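Local coordinates for protein TBC1 domain family member 22A (Homo sapiens, PDB 2QFZ) that probably acts as a GTPase-activating protein for Rab-family small GTPases through its TBC domain and forms homodimers, at residues A[49-52]-A[58-61]. Sequence-based numbering, arbitrary orientation.
Sequences SGIP and MTWK
Ile51 overlaps Thr59 and the pyrrole edge of Trp60, and through this one side chain the loop that follows helix 40-47 packs against helix 56-63. Its CD1 makes the closest approaches, 3.5 Å from Thr59 CG2 and 3.7 Å from Trp60 CD1. The same methyl is also 3.7 Å from Trp60 NE1, and it lies at the CD1-NE1 edge of the indole, in the ring plane, over neither face. Ile51 and Thr59 extend toward each other, with alpha carbons 7.8 Å apart. The second branch of the isoleucine, CG2, lies beside the threonine, 3.9 Å from Thr59 CB and 3.8 Å from Thr59 OG1. In Thr59 a chi1 of -56° sets CG2 opposite the backbone N and presents this methyl to Ile51, while OG1 turns back to a hydrogen bond with the carbonyl O of Val55, just before the start of helix 56-63. The buried hydroxyl is thereby satisfied close to its own helix. Leu43 and Ser47 of helix 40-47 also touch Thr59, and Phe29 of helix 25-34 packs on Ile51, placing the contact where helices 25-34, 40-47 and 56-63 come together near the start of the modelled chain; both segments fall in the Rab-GAP TBC region. Asp268 ties the two segments by a polar route: its OD2 accepts a hydrogen bond from Ile51 N and its OD1 one from Trp60 NE1. One carboxylate thus anchors both the backbone that carries the isoleucine and the NE1 of the indole whose edge it meets, and would restrict the rotation of that ring. The direct contact buries a modest 130 Å² and consists of methyl and ring-edge van der Waals packing, which has little directionality of its own; the bonds to the shared aspartate probably set the orientation of the two partners.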
loop_
_atom_site.group_PDB
_atom_site.type_symbol
_atom_site.label_atom_id
_atom_site.label_comp_id
_atom_site.label_asym_id
_atom_site.label_seq_id
_atom_site.Cartn_x
_atom_site.Cartn_y
_atom_site.Cartn_z
ATOM N N SER A 49 15.059 0.978 -5.956
ATOM C CA SER A 49 15.900 1.416 -4.881
ATOM C C SER A 49 15.361 2.661 -4.201
ATOM O O SER A 49 16.056 3.264 -3.398
ATOM C CB SER A 49 17.332 1.602 -5.404
ATOM O OG SER A 49 17.820 0.397 -6.051
ATOM N N GLY A 50 14.099 3.017 -4.492
ATOM C CA GLY A 50 13.432 4.165 -3.862
ATOM C C GLY A 50 13.364 5.347 -4.823
ATOM O O GLY A 50 14.260 5.517 -5.628
ATOM N N ILE A 51 12.320 6.167 -4.732
ATOM C CA ILE A 51 12.107 7.285 -5.683
ATOM C C ILE A 51 12.253 8.582 -4.931
ATOM O O ILE A 51 11.588 8.759 -3.928
ATOM C CB ILE A 51 10.681 7.232 -6.281
ATOM C CG1 ILE A 51 10.421 5.857 -6.896
ATOM C CG2 ILE A 51 10.420 8.367 -7.317
ATOM C CD1 ILE A 51 8.969 5.568 -7.219
ATOM N N PRO A 52 13.094 9.526 -5.436
ATOM C CA PRO A 52 13.181 10.815 -4.790
ATOM C C PRO A 52 11.840 11.515 -4.729
ATOM O O PRO A 52 11.102 11.517 -5.721
ATOM C CB PRO A 52 14.124 11.612 -5.703
ATOM C CG PRO A 52 14.840 10.660 -6.450
ATOM C CD PRO A 52 13.956 9.457 -6.615
ATOM N N MET A 58 4.563 11.723 -10.017
ATOM C CA MET A 58 4.462 11.328 -11.449
ATOM C C MET A 58 5.021 9.907 -11.710
ATOM O O MET A 58 4.529 9.192 -12.591
ATOM C CB MET A 58 5.193 12.349 -12.321
ATOM C CG MET A 58 5.162 12.092 -13.844
ATOM S SD MET A 58 3.531 11.826 -14.614
ATOM C CE MET A 58 2.720 13.409 -14.270
ATOM N N THR A 59 6.106 9.527 -11.015
ATOM C CA THR A 59 6.631 8.159 -11.141
ATOM C C THR A 59 5.563 7.101 -10.772
ATOM O O THR A 59 5.296 6.200 -11.559
ATOM C CB THR A 59 7.938 7.963 -10.357
ATOM O OG1 THR A 59 8.907 8.921 -10.782
ATOM C CG2 THR A 59 8.532 6.555 -10.576
ATOM N N TRP A 60 4.933 7.228 -9.603
ATOM C CA TRP A 60 3.828 6.326 -9.238
ATOM C C TRP A 60 2.706 6.276 -10.275
ATOM O O TRP A 60 2.171 5.189 -10.622
ATOM C CB TRP A 60 3.247 6.716 -7.871
ATOM C CG TRP A 60 4.030 6.263 -6.694
ATOM C CD1 TRP A 60 5.341 5.960 -6.653
ATOM C CD2 TRP A 60 3.537 6.090 -5.349
ATOM N NE1 TRP A 60 5.706 5.555 -5.393
ATOM C CE2 TRP A 60 4.620 5.630 -4.568
ATOM C CE3 TRP A 60 2.275 6.180 -4.761
ATOM C CZ2 TRP A 60 4.487 5.305 -3.217
ATOM C CZ3 TRP A 60 2.140 5.869 -3.407
ATOM C CH2 TRP A 60 3.245 5.447 -2.650
ATOM N N LYS A 61 2.326 7.440 -10.772
ATOM C CA LYS A 61 1.341 7.498 -11.849
ATOM C C LYS A 61 1.749 6.766 -13.111
ATOM O O LYS A 61 0.910 6.111 -13.738
ATOM C CB LYS A 61 0.946 8.929 -12.168
ATOM C CG LYS A 61 0.147 9.557 -11.054
ATOM C CD LYS A 61 -0.198 11.031 -11.352
ATOM C CE LYS A 61 -0.376 11.777 -10.054
ATOM N NZ LYS A 61 -0.965 13.114 -10.309
#